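Local coordinates for 450aa long hypothetical fmu protein (Pyrococcus horikoshii, PDB 2YXL) that probably methylates C5 of cytosine in RNA, using S-adenosyl-L-methionine as methyl donor, and binds the cofactor analogue sinefungin in the crystal, at residues L8-G14 / L49-L53; L110-S115 / F130-D135; I168-E172 / W432-H436; S418-P422 / R435-I439. All coordinates share one frame; numbering follows the deposited sequence.

How the contacts relate
The four contacts form two pairs in different parts of the chain. Contacts 1 and 2 come first along the chain and lie in the all-helical N-terminal part. Their centres are about 17 Å apart, and Pro12 packs on Lys113 between them. Contacts 3 and 4 have centres about 10 Å apart and share Arg435 and His436 of helix 433-436. Contact 3 joins the ferredoxin-like region to the methyltransferase region, whereas contact 4 stays within the latter. Contacts 2 and 4 are about 46 Å apart, centre to centre, on opposite sides of the chain's centre. The first pair packs within the helical part; the second joins helix 433-436 to the ferredoxin-like region and to strand 421-422.

Contact 1. Residues L8-G14 / L49-L53; sequences LSIPPKG and LNRVL
Leu49, Val52 and Leu53 of helix 47-75 pack against the extended run Leu8-Pro11 and the first turn of helix 12-24. An N-terminal run and the helix start that follows it thus lie on one helix of the all-helical N-terminal part, which probably corresponds to the NusB-like domain of bacterial RsmB. No hydrogen bond crosses between the segments.

The contact is mainly apolar. At one end Leu8 and Val52 lie alongside each other, running opposite ways, with Leu8 CD1 3.6 Å from Val52 CG1. Leu8 CG is anti to the backbone N (chi1 -180°), which brings CD1 to the helix. In the middle Ile10 and Leu53 meet at a slant, with Ile10 CG2 3.9 Å from Leu53 CD2. The end of Leu49 comes up against the CG-CD side of the Pro11 ring. Both Leu49 methyls touch it. Leu49 CD1 lies 3.7 Å from Pro11 CD, and Leu49 CD2 lies 3.9 Å from Pro11 CG.

Side chain also meets backbone. Gly14 is buried and has no side chain, and Leu53 comes up against its main chain. Leu53 CD1 is 3.7 Å from Gly14 CA and touches the carbonyl oxygen as well. Pro11 is the N-cap residue of helix 12-24.

The polar bonds lead to other parts of the bundle. Leu8 O accepts from Ser103 OG and Thr106 OG1, which ties the extended run to the start of helix 104-121. Lys13 is stretched out, with NZ bonded to Asp43 O and CE 4.3 Å from Leu49 CD2.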
loop_
_atom_site.group_PDB
_atom_site.type_symbol
_atom_site.label_atom_id
_atom_site.label_comp_id
_atom_site.label_asym_id
_atom_site.label_seq_id
_atom_site.Cartn_x
_atom_site.Cartn_y
_atom_site.Cartn_z
ATOM N N LEU A 8 -12.814 -10.435 24.794
ATOM C CA LEU A 8 -12.348 -9.164 24.246
ATOM C C LEU A 8 -13.061 -7.983 24.908
ATOM O O LEU A 8 -14.261 -7.779 24.705
ATOM C CB LEU A 8 -12.569 -9.137 22.728
ATOM C CG LEU A 8 -12.154 -7.903 21.918
ATOM C CD1 LEU A 8 -10.667 -7.928 21.619
ATOM C CD2 LEU A 8 -12.946 -7.832 20.626
ATOM N N SER A 9 -12.311 -7.214 25.698
ATOM C CA SER A 9 -12.836 -6.009 26.343
ATOM C C SER A 9 -12.238 -4.740 25.730
ATOM O O SER A 9 -11.038 -4.484 25.857
ATOM C CB SER A 9 -12.582 -6.045 27.853
ATOM O OG SER A 9 -11.193 -6.102 28.131
ATOM N N ILE A 10 -13.084 -3.956 25.061
ATOM C CA ILE A 10 -12.661 -2.696 24.450
ATOM C C ILE A 10 -13.285 -1.519 25.209
ATOM O O ILE A 10 -14.507 -1.457 25.353
ATOM C CB ILE A 10 -13.026 -2.627 22.932
ATOM C CG1 ILE A 10 -12.548 -3.886 22.199
ATOM C CG2 ILE A 10 -12.429 -1.374 22.278
ATOM C CD1 ILE A 10 -13.086 -4.038 20.786
ATOM N N PRO A 11 -12.441 -0.593 25.710
ATOM C CA PRO A 11 -12.900 0.623 26.391
ATOM C C PRO A 11 -13.600 1.603 25.430
ATOM O O PRO A 11 -13.424 1.490 24.217
ATOM C CB PRO A 11 -11.600 1.230 26.931
ATOM C CG PRO A 11 -10.542 0.722 26.022
ATOM C CD PRO A 11 -10.969 -0.668 25.662
ATOM N N PRO A 12 -14.388 2.559 25.971
ATOM C CA PRO A 12 -15.148 3.509 25.144
ATOM C C PRO A 12 -14.305 4.265 24.118
ATOM O O PRO A 12 -14.728 4.410 22.967
ATOM C CB PRO A 12 -15.730 4.484 26.176
ATOM C CG PRO A 12 -15.813 3.694 27.426
ATOM C CD PRO A 12 -14.615 2.794 27.411
ATOM N N LYS A 13 -13.123 4.730 24.525
ATOM C CA LYS A 13 -12.216 5.438 23.617
ATOM C C LYS A 13 -11.709 4.525 22.500
ATOM O O LYS A 13 -11.409 4.989 21.398
ATOM C CB LYS A 13 -11.046 6.083 24.377
ATOM C CG LYS A 13 -10.024 5.112 24.966
ATOM C CD LYS A 13 -8.836 5.859 25.552
ATOM C CE LYS A 13 -7.827 4.905 26.174
ATOM N NZ LYS A 13 -6.810 5.625 26.997
ATOM N N GLY A 14 -11.622 3.230 22.800
ATOM C CA GLY A 14 -11.214 2.221 21.829
ATOM C C GLY A 14 -12.281 1.979 20.781
ATOM O O GLY A 14 -11.969 1.795 19.604
ATOM N N LEU A 49 -3.939 -2.211 23.688
ATOM C CA LEU A 49 -5.106 -1.707 22.976
ATOM C C LEU A 49 -4.750 -1.372 21.531
ATOM O O LEU A 49 -5.504 -1.698 20.613
ATOM C CB LEU A 49 -5.698 -0.481 23.685
ATOM C CG LEU A 49 -7.022 0.070 23.140
ATOM C CD1 LEU A 49 -8.139 -0.958 23.256
ATOM C CD2 LEU A 49 -7.405 1.358 23.852
ATOM N N ASN A 50 -3.598 -0.731 21.343
ATOM C CA ASN A 50 -3.091 -0.401 20.012
ATOM C C ASN A 50 -3.008 -1.640 19.124
ATOM O O ASN A 50 -3.400 -1.599 17.961
ATOM C CB ASN A 50 -1.718 0.275 20.115
ATOM C CG ASN A 50 -1.372 1.098 18.883
ATOM O OD1 ASN A 50 -1.206 0.565 17.782
ATOM N ND2 ASN A 50 -1.248 2.409 19.069
ATOM N N ARG A 51 -2.512 -2.737 19.696
ATOM C CA ARG A 51 -2.386 -4.018 19.003
ATOM C C ARG A 51 -3.754 -4.604 18.638
ATOM O O ARG A 51 -4.002 -4.929 17.474
ATOM C CB ARG A 51 -1.584 -5.003 19.863
ATOM C CG ARG A 51 -1.229 -6.310 19.174
ATOM C CD ARG A 51 -0.315 -7.173 20.035
ATOM N NE ARG A 51 1.022 -6.598 20.188
ATOM C CZ ARG A 51 1.515 -6.112 21.325
ATOM N NH1 ARG A 51 0.791 -6.129 22.440
ATOM N NH2 ARG A 51 2.744 -5.614 21.353
ATOM N N VAL A 52 -4.630 -4.725 19.634
ATOM C CA VAL A 52 -5.974 -5.278 19.455
ATOM C C VAL A 52 -6.790 -4.503 18.403
ATOM O O VAL A 52 -7.400 -5.104 17.515
ATOM C CB VAL A 52 -6.728 -5.354 20.816
ATOM C CG1 VAL A 52 -8.227 -5.501 20.623
ATOM C CG2 VAL A 52 -6.189 -6.503 21.655
ATOM N N LEU A 53 -6.780 -3.177 18.502
ATOM C CA LEU A 53 -7.522 -2.334 17.575
ATOM C C LEU A 53 -6.927 -2.341 16.169
ATOM O O LEU A 53 -7.664 -2.257 15.187
ATOM C CB LEU A 53 -7.635 -0.904 18.105
ATOM C CG LEU A 53 -8.402 -0.654 19.410
ATOM C CD1 LEU A 53 -8.503 0.837 19.661
ATOM C CD2 LEU A 53 -9.789 -1.290 19.409
#

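Contact 2. Residues L110-S115 / F130-D135; sequences LRWKAS and FWDLLD
Phe130 and Leu134 pack against Leu110, Ala114 and Ser115 on the buried side of an antiparallel helical hairpin. The segments 110-115 and 130-135 of helices 104-121 and 124-138 run at 153°, their axes 9.6 Å apart at closest approach.

The buried side is closely packed and mostly apolar. The Phe130 ring turns its edge to Leu110 O and Ser115 OG, while Ala114 CB lies 3.9 Å from Phe130 CE2. Leu134 CD1 rests against the backbone of Arg111, 3.6 Å from Arg111 CA. Helix 12-24 covers Leu110 and Ala114 from outside the pair, and helix 84-99 covers Phe130.

The outer side is partly exposed, polar and aromatic. Arg111 reaches across it, its chain bent at chi3 (-79°). The guanidinium stands nearly upright on the Trp131 indole, the planes 83° apart, in a cation-pi contact with NH1 over the ring. The same NH1 donates to Trp131 O at 3.2 Å. Leu134 CB lies over one guanidinium face. At the exposed rim Trp112 takes the edge of Trp131 on its face, a T-shaped pair with centroids 5.0 Å apart. Asp135, also exposed, closes this side with a salt bridge of weak hydrogen-bond geometry, its OD2 2.9 Å from Arg111 NH2.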
loop_
_atom_site.group_PDB
_atom_site.type_symbol
_atom_site.label_atom_id
_atom_site.label_comp_id
_atom_site.label_asym_id
_atom_site.label_seq_id
_atom_site.Cartn_x
_atom_site.Cartn_y
_atom_site.Cartn_z
ATOM N N LEU A 110 -20.455 -0.839 22.512
ATOM C CA LEU A 110 -20.979 -0.758 21.149
ATOM C C LEU A 110 -22.391 -0.188 21.133
ATOM O O LEU A 110 -22.731 0.611 20.262
ATOM C CB LEU A 110 -20.977 -2.130 20.475
ATOM C CG LEU A 110 -19.692 -2.613 19.810
ATOM C CD1 LEU A 110 -19.821 -4.083 19.458
ATOM C CD2 LEU A 110 -19.370 -1.781 18.570
ATOM N N ARG A 111 -23.207 -0.603 22.098
ATOM C CA ARG A 111 -24.599 -0.164 22.168
ATOM C C ARG A 111 -24.738 1.305 22.566
ATOM O O ARG A 111 -25.522 2.036 21.963
ATOM C CB ARG A 111 -25.419 -1.063 23.103
ATOM C CG ARG A 111 -26.891 -0.681 23.183
ATOM C CD ARG A 111 -27.759 -1.766 23.824
ATOM N NE ARG A 111 -28.075 -2.861 22.903
ATOM C CZ ARG A 111 -28.897 -2.772 21.855
ATOM N NH1 ARG A 111 -29.500 -1.628 21.548
ATOM N NH2 ARG A 111 -29.109 -3.839 21.096
ATOM N N TRP A 112 -23.969 1.734 23.562
ATOM C CA TRP A 112 -24.139 3.070 24.124
ATOM C C TRP A 112 -23.117 4.097 23.646
ATOM O O TRP A 112 -23.489 5.215 23.296
ATOM C CB TRP A 112 -24.194 3.011 25.654
ATOM C CG TRP A 112 -25.337 2.175 26.142
ATOM C CD1 TRP A 112 -25.270 0.906 26.640
ATOM C CD2 TRP A 112 -26.723 2.535 26.142
ATOM N NE1 TRP A 112 -26.528 0.457 26.963
ATOM C CE2 TRP A 112 -27.438 1.438 26.666
ATOM C CE3 TRP A 112 -27.432 3.682 25.755
ATOM C CZ2 TRP A 112 -28.829 1.450 26.815
ATOM C CZ3 TRP A 112 -28.812 3.694 25.903
ATOM C CH2 TRP A 112 -29.496 2.586 26.430
ATOM N N LYS A 113 -21.842 3.724 23.616
ATOM C CA LYS A 113 -20.786 4.687 23.288
ATOM C C LYS A 113 -20.604 4.887 21.782
ATOM O O LYS A 113 -20.286 5.993 21.342
ATOM C CB LYS A 113 -19.454 4.316 23.960
ATOM C CG LYS A 113 -19.571 3.781 25.391
ATOM C CD LYS A 113 -20.247 4.758 26.359
ATOM C CE LYS A 113 -19.249 5.672 27.058
ATOM N NZ LYS A 113 -19.932 6.523 28.073
ATOM N N ALA A 114 -20.801 3.824 21.002
ATOM C CA ALA A 114 -20.715 3.900 19.538
ATOM C C ALA A 114 -21.899 4.658 18.948
ATOM O O ALA A 114 -21.728 5.496 18.061
ATOM C CB ALA A 114 -20.622 2.508 18.927
ATOM N N SER A 115 -23.097 4.351 19.446
ATOM C CA SER A 115 -24.316 5.042 19.041
ATOM C C SER A 115 -24.195 6.537 19.282
ATOM O O SER A 115 -24.554 7.341 18.422
ATOM C CB SER A 115 -25.520 4.500 19.806
ATOM O OG SER A 115 -25.806 3.168 19.425
ATOM N N PHE A 130 -28.601 2.906 14.307
ATOM C CA PHE A 130 -27.564 1.952 14.690
ATOM C C PHE A 130 -27.999 1.144 15.907
ATOM O O PHE A 130 -27.935 -0.085 15.902
ATOM C CB PHE A 130 -26.250 2.678 14.988
ATOM C CG PHE A 130 -25.123 1.760 15.388
ATOM C CD1 PHE A 130 -24.460 0.994 14.433
ATOM C CD2 PHE A 130 -24.722 1.669 16.718
ATOM C CE1 PHE A 130 -23.420 0.147 14.796
ATOM C CE2 PHE A 130 -23.678 0.825 17.091
ATOM C CZ PHE A 130 -23.026 0.063 16.131
ATOM N N TRP A 131 -28.451 1.859 16.936
ATOM C CA TRP A 131 -28.938 1.274 18.178
ATOM C C TRP A 131 -30.025 0.230 17.913
ATOM O O TRP A 131 -30.024 -0.843 18.522
ATOM C CB TRP A 131 -29.470 2.391 19.081
ATOM C CG TRP A 131 -29.653 2.012 20.517
ATOM C CD1 TRP A 131 -28.733 2.132 21.520
ATOM C CD2 TRP A 131 -30.834 1.472 21.118
ATOM N NE1 TRP A 131 -29.266 1.695 22.708
ATOM C CE2 TRP A 131 -30.554 1.282 22.493
ATOM C CE3 TRP A 131 -32.101 1.124 20.630
ATOM C CZ2 TRP A 131 -31.496 0.759 23.389
ATOM C CZ3 TRP A 131 -33.043 0.607 21.523
ATOM C CH2 TRP A 131 -32.730 0.427 22.887
ATOM N N ASP A 132 -30.931 0.550 16.989
ATOM C CA ASP A 132 -32.018 -0.343 16.580
ATOM C C ASP A 132 -31.544 -1.602 15.843
ATOM O O ASP A 132 -32.267 -2.598 15.796
ATOM C CB ASP A 132 -33.029 0.406 15.701
ATOM C CG ASP A 132 -33.925 1.341 16.491
ATOM O OD1 ASP A 132 -34.042 1.178 17.727
ATOM O OD2 ASP A 132 -34.533 2.240 15.872
ATOM N N LEU A 133 -30.345 -1.555 15.266
ATOM C CA LEU A 133 -29.822 -2.682 14.491
ATOM C C LEU A 133 -28.937 -3.651 15.280
ATOM O O LEU A 133 -28.736 -4.795 14.857
ATOM C CB LEU A 133 -29.044 -2.184 13.270
ATOM C CG LEU A 133 -29.830 -1.545 12.129
ATOM C CD1 LEU A 133 -28.856 -0.859 11.195
ATOM C CD2 LEU A 133 -30.690 -2.567 11.387
ATOM N N LEU A 134 -28.410 -3.193 16.411
ATOM C CA LEU A 134 -27.418 -3.959 17.163
ATOM C C LEU A 134 -27.786 -5.419 17.456
ATOM O O LEU A 134 -26.978 -6.317 17.219
ATOM C CB LEU A 134 -27.009 -3.236 18.448
ATOM C CG LEU A 134 -25.672 -2.488 18.443
ATOM C CD1 LEU A 134 -24.975 -2.769 19.764
ATOM C CD2 LEU A 134 -24.760 -2.918 17.295
ATOM N N ASP A 135 -29.000 -5.642 17.958
ATOM C CA ASP A 135 -29.476 -6.987 18.284
ATOM C C ASP A 135 -29.531 -7.919 17.072
ATOM O O ASP A 135 -29.150 -9.089 17.173
ATOM C CB ASP A 135 -30.836 -6.936 18.992
ATOM C CG ASP A 135 -30.713 -6.688 20.493
ATOM O OD1 ASP A 135 -31.755 -6.448 21.139
ATOM O OD2 ASP A 135 -29.584 -6.732 21.031
#

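Contact 3. Residues I168-E172 / W432-H436; sequences ILGDE and WPHRH
Leu169 faces Trp432 from the opposite direction and lays its CD2 methyl over the six-membered ring. This CH-pi contact measures 3.7 Å from Leu169 CD2 to the Trp432 ring centroid. The other methyl, Leu169 CD1, reaches between Trp432 and the His434 ring. Ile168 meets the outer end of the indole at a slant, with CG2 3.8 Å from Trp432 CH2.

Glu172 comes across His434 and Arg435 at about a right angle to each. Its carboxylate plane is turned 66° from the imidazole and 77° from the guanidinium. His434 CG sits between its backbone N and carbonyl carbon (chi1 64°), which turns the imidazole toward Glu172. All three donors converge on OE1, each tilted out of the carboxylate plane. His434 NE2 donates to Glu172 OE1 at 2.8 Å, nearly straight and close to the ring plane, on the anti side. Arg435 approaches side-on from the syn side, with NE 3.1 Å and NH2 2.9 Å from Glu172 OE1. The indole of Trp432 lies against one guanidinium face, its CD1 over the centre.

The contact joins the end of helix 159-169 and the turn after it, in the ferredoxin-like region, to helix 433-436 and its N-cap Trp432 in the methyltransferase region. Arg435 has a second acidic partner in Asp421. With three N-H donors, Glu172 is probably ionised; its pull toward a charged imidazole would be partly offset by Arg435.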
loop_
_atom_site.group_PDB
_atom_site.type_symbol
_atom_site.label_atom_id
_atom_site.label_comp_id
_atom_site.label_asym_id
_atom_site.label_seq_id
_atom_site.Cartn_x
_atom_site.Cartn_y
_atom_site.Cartn_z
ATOM N N ILE A 168 -3.077 -16.602 -13.402
ATOM C CA ILE A 168 -1.684 -16.162 -13.322
ATOM C C ILE A 168 -0.811 -17.155 -12.546
ATOM O O ILE A 168 0.307 -17.453 -12.963
ATOM C CB ILE A 168 -1.571 -14.736 -12.700
ATOM C CG1 ILE A 168 -2.386 -13.728 -13.518
ATOM C CG2 ILE A 168 -0.107 -14.291 -12.605
ATOM C CD1 ILE A 168 -2.591 -12.386 -12.846
ATOM N N LEU A 169 -1.329 -17.672 -11.433
ATOM C CA LEU A 169 -0.526 -18.494 -10.521
ATOM C C LEU A 169 -0.878 -19.983 -10.495
ATOM O O LEU A 169 -0.035 -20.812 -10.144
ATOM C CB LEU A 169 -0.554 -17.914 -9.103
ATOM C CG LEU A 169 0.200 -16.597 -8.884
ATOM C CD1 LEU A 169 -0.037 -16.088 -7.474
ATOM C CD2 LEU A 169 1.694 -16.747 -9.156
ATOM N N GLY A 170 -2.119 -20.310 -10.851
ATOM C CA GLY A 170 -2.588 -21.697 -10.884
ATOM C C GLY A 170 -2.546 -22.383 -9.530
ATOM O O GLY A 170 -3.304 -22.032 -8.625
ATOM N N ASP A 171 -1.644 -23.355 -9.399
ATOM C CA ASP A 171 -1.462 -24.125 -8.164
ATOM C C ASP A 171 -1.088 -23.258 -6.963
ATOM O O ASP A 171 -1.392 -23.606 -5.821
ATOM C CB ASP A 171 -0.384 -25.200 -8.361
ATOM C CG ASP A 171 -0.809 -26.298 -9.326
ATOM O OD1 ASP A 171 0.000 -27.220 -9.561
ATOM O OD2 ASP A 171 -1.945 -26.247 -9.848
ATOM N N GLU A 172 -0.435 -22.130 -7.234
ATOM C CA GLU A 172 0.067 -21.241 -6.184
ATOM C C GLU A 172 -0.966 -20.236 -5.668
ATOM O O GLU A 172 -0.671 -19.456 -4.760
ATOM C CB GLU A 172 1.328 -20.512 -6.667
ATOM C CG GLU A 172 2.543 -21.420 -6.839
ATOM C CD GLU A 172 3.784 -20.687 -7.329
ATOM O OE1 GLU A 172 3.862 -19.447 -7.188
ATOM O OE2 GLU A 172 4.694 -21.363 -7.852
ATOM N N TRP A 432 6.865 -11.852 -5.376
ATOM C CA TRP A 432 5.593 -12.393 -4.916
ATOM C C TRP A 432 5.559 -12.480 -3.393
ATOM O O TRP A 432 6.553 -12.873 -2.775
ATOM C CB TRP A 432 5.358 -13.781 -5.511
ATOM C CG TRP A 432 5.160 -13.788 -6.994
ATOM C CD1 TRP A 432 6.097 -14.079 -7.945
ATOM C CD2 TRP A 432 3.945 -13.504 -7.701
ATOM N NE1 TRP A 432 5.542 -13.993 -9.200
ATOM C CE2 TRP A 432 4.223 -13.641 -9.080
ATOM C CE3 TRP A 432 2.649 -13.145 -7.303
ATOM C CZ2 TRP A 432 3.253 -13.431 -10.066
ATOM C CZ3 TRP A 432 1.683 -12.939 -8.283
ATOM C CH2 TRP A 432 1.991 -13.082 -9.649
ATOM N N PRO A 433 4.413 -12.121 -2.781
ATOM C CA PRO A 433 4.252 -12.191 -1.322
ATOM C C PRO A 433 4.506 -13.584 -0.746
ATOM O O PRO A 433 5.189 -13.710 0.268
ATOM C CB PRO A 433 2.788 -11.780 -1.109
ATOM C CG PRO A 433 2.437 -10.984 -2.321
ATOM C CD PRO A 433 3.195 -11.610 -3.442
ATOM N N HIS A 434 3.976 -14.614 -1.403
ATOM C CA HIS A 434 4.076 -15.991 -0.911
ATOM C C HIS A 434 5.442 -16.632 -1.161
ATOM O O HIS A 434 5.779 -17.637 -0.534
ATOM C CB HIS A 434 2.948 -16.859 -1.490
ATOM C CG HIS A 434 3.003 -17.020 -2.979
ATOM N ND1 HIS A 434 2.824 -15.967 -3.852
ATOM C CD2 HIS A 434 3.203 -18.116 -3.749
ATOM C CE1 HIS A 434 2.922 -16.406 -5.094
ATOM N NE2 HIS A 434 3.150 -17.707 -5.059
ATOM N N ARG A 435 6.223 -16.050 -2.070
ATOM C CA ARG A 435 7.581 -16.534 -2.343
ATOM C C ARG A 435 8.657 -15.718 -1.628
ATOM O O ARG A 435 9.680 -16.265 -1.227
ATOM C CB ARG A 435 7.879 -16.536 -3.846
ATOM C CG ARG A 435 7.004 -17.453 -4.684
ATOM C CD ARG A 435 7.498 -17.481 -6.120
ATOM N NE ARG A 435 6.443 -17.824 -7.072
ATOM C CZ ARG A 435 6.554 -17.714 -8.396
ATOM N NH1 ARG A 435 7.675 -17.261 -8.946
ATOM N NH2 ARG A 435 5.534 -18.054 -9.175
ATOM N N HIS A 436 8.427 -14.416 -1.471
ATOM C CA HIS A 436 9.505 -13.507 -1.065
ATOM C C HIS A 436 9.237 -12.656 0.174
ATOM O O HIS A 436 10.131 -11.949 0.635
ATOM C CB HIS A 436 9.900 -12.598 -2.234
ATOM C CG HIS A 436 10.238 -13.337 -3.492
ATOM N ND1 HIS A 436 9.464 -13.260 -4.630
ATOM C CD2 HIS A 436 11.266 -14.165 -3.789
ATOM C CE1 HIS A 436 10.005 -14.007 -5.577
ATOM N NE2 HIS A 436 11.098 -14.567 -5.092
#

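Contact 4. Residues S418-P422 / R435-I439; sequences SPYDP and RHSTI
Asp421 OD2 receives Arg435 NH1 at 2.9 Å, a salt bridge with an N-H...O angle of 158°. The oxygen uses its anti lone pair, and it lies close to the guanidinium plane. The two flat groups are turned 35° from each other. The other oxygen, OD1, takes a weak bond from His436 NE2 at 3.3 Å. Asp421 thus spans two consecutive residues of helix 433-436, and His436 meets it at the ring edge.

The faces of His436 are filled too. The Tyr420 ring turns its edge to one face in a T-shaped pair, with CD2 over the centre and 3.5 Å from His436 CG. Tyr420 CG is anti to its carbonyl carbon (chi1 -56°), which places this edge there. Tyr420 CB lies over the same face in a CH-pi contact. Arg435 CB covers the opposite face, so the imidazole is held between them. Its rotation is further fixed by ND1, which accepts from Trp432 N. Tyr420 passes Thr438 at about a right angle, with OH 3.8 Å from Thr438 CG2.

This buried packing lies beside the sheet of the class I, Rossmann-like methyltransferase domain. The Thr438 side chain is about 9 Å from that of Cys390, the predicted nucleophile. Tyr420 OH bonds to Glu246, and Thr438 OG1 accepts from Ala247 N, both on helix 246-255. Asp421 pairs by backbone with Arg430, so strand 421-422 lies beside strand 429-431, before helix 433-436.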
loop_
_atom_site.group_PDB
_atom_site.type_symbol
_atom_site.label_atom_id
_atom_site.label_comp_id
_atom_site.label_asym_id
_atom_site.label_seq_id
_atom_site.Cartn_x
_atom_site.Cartn_y
_atom_site.Cartn_z
ATOM N N SER A 418 18.556 -11.173 -10.198
ATOM C CA SER A 418 18.560 -10.898 -8.760
ATOM C C SER A 418 17.620 -9.766 -8.352
ATOM O O SER A 418 17.498 -8.778 -9.070
ATOM C CB SER A 418 19.975 -10.604 -8.273
ATOM O OG SER A 418 20.706 -11.806 -8.158
ATOM N N PRO A 419 16.977 -9.894 -7.173
ATOM C CA PRO A 419 17.031 -11.043 -6.274
ATOM C C PRO A 419 15.795 -11.948 -6.332
ATOM O O PRO A 419 15.706 -12.920 -5.580
ATOM C CB PRO A 419 17.120 -10.371 -4.902
ATOM C CG PRO A 419 16.403 -9.014 -5.086
ATOM C CD PRO A 419 16.192 -8.802 -6.573
ATOM N N TYR A 420 14.854 -11.635 -7.217
ATOM C CA TYR A 420 13.577 -12.343 -7.245
ATOM C C TYR A 420 13.471 -13.356 -8.386
ATOM O O TYR A 420 14.470 -13.945 -8.795
ATOM C CB TYR A 420 12.405 -11.352 -7.247
ATOM C CG TYR A 420 12.418 -10.378 -6.087
ATOM C CD1 TYR A 420 12.644 -9.016 -6.299
ATOM C CD2 TYR A 420 12.214 -10.814 -4.773
ATOM C CE1 TYR A 420 12.658 -8.111 -5.237
ATOM C CE2 TYR A 420 12.227 -9.919 -3.704
ATOM C CZ TYR A 420 12.449 -8.568 -3.945
ATOM O OH TYR A 420 12.463 -7.674 -2.899
ATOM N N ASP A 421 12.256 -13.556 -8.887
ATOM C CA ASP A 421 11.972 -14.613 -9.854
ATOM C C ASP A 421 11.718 -14.085 -11.269
ATOM O O ASP A 421 11.494 -12.888 -11.449
ATOM C CB ASP A 421 10.787 -15.451 -9.361
ATOM C CG ASP A 421 11.140 -16.307 -8.155
ATOM O OD1 ASP A 421 12.309 -16.278 -7.705
ATOM O OD2 ASP A 421 10.244 -17.015 -7.655
ATOM N N PRO A 422 11.776 -14.974 -12.283
ATOM C CA PRO A 422 11.477 -14.548 -13.648
ATOM C C PRO A 422 10.008 -14.184 -13.819
ATOM O O PRO A 422 9.139 -14.826 -13.222
ATOM C CB PRO A 422 11.800 -15.791 -14.490
ATOM C CG PRO A 422 12.622 -16.668 -13.610
ATOM C CD PRO A 422 12.137 -16.403 -12.230
ATOM N N ARG A 435 6.223 -16.050 -2.070
ATOM C CA ARG A 435 7.581 -16.534 -2.343
ATOM C C ARG A 435 8.657 -15.718 -1.628
ATOM O O ARG A 435 9.680 -16.265 -1.227
ATOM C CB ARG A 435 7.879 -16.536 -3.846
ATOM C CG ARG A 435 7.004 -17.453 -4.684
ATOM C CD ARG A 435 7.498 -17.481 -6.120
ATOM N NE ARG A 435 6.443 -17.824 -7.072
ATOM C CZ ARG A 435 6.554 -17.714 -8.396
ATOM N NH1 ARG A 435 7.675 -17.261 -8.946
ATOM N NH2 ARG A 435 5.534 -18.054 -9.175
ATOM N N HIS A 436 8.427 -14.416 -1.471
ATOM C CA HIS A 436 9.505 -13.507 -1.065
ATOM C C HIS A 436 9.237 -12.656 0.174
ATOM O O HIS A 436 10.131 -11.949 0.635
ATOM C CB HIS A 436 9.900 -12.598 -2.234
ATOM C CG HIS A 436 10.238 -13.337 -3.492
ATOM N ND1 HIS A 436 9.464 -13.260 -4.630
ATOM C CD2 HIS A 436 11.266 -14.165 -3.789
ATOM C CE1 HIS A 436 10.005 -14.007 -5.577
ATOM N NE2 HIS A 436 11.098 -14.567 -5.092
ATOM N N SER A 437 8.020 -12.722 0.708
ATOM C CA SER A 437 7.625 -11.919 1.878
ATOM C C SER A 437 7.804 -10.410 1.669
ATOM O O SER A 437 8.202 -9.677 2.579
ATOM C CB SER A 437 8.353 -12.387 3.143
ATOM O OG SER A 437 7.951 -13.697 3.488
ATOM N N THR A 438 7.522 -9.969 0.450
ATOM C CA THR A 438 7.419 -8.552 0.121
ATOM C C THR A 438 6.169 -8.408 -0.747
ATOM O O THR A 438 5.522 -9.409 -1.051
ATOM C CB THR A 438 8.709 -8.027 -0.577
ATOM O OG1 THR A 438 8.675 -6.598 -0.657
ATOM C CG2 THR A 438 8.889 -8.630 -1.975
ATOM N N ILE A 439 5.814 -7.182 -1.121
ATOM C CA ILE A 439 4.664 -6.945 -2.008
ATOM C C ILE A 439 4.871 -7.537 -3.407
ATOM O O ILE A 439 6.006 -7.714 -3.851
ATOM C CB ILE A 439 4.344 -5.435 -2.145
ATOM C CG1 ILE A 439 5.602 -4.648 -2.556
ATOM C CG2 ILE A 439 3.727 -4.902 -0.847
ATOM C CD1 ILE A 439 5.337 -3.227 -3.027
#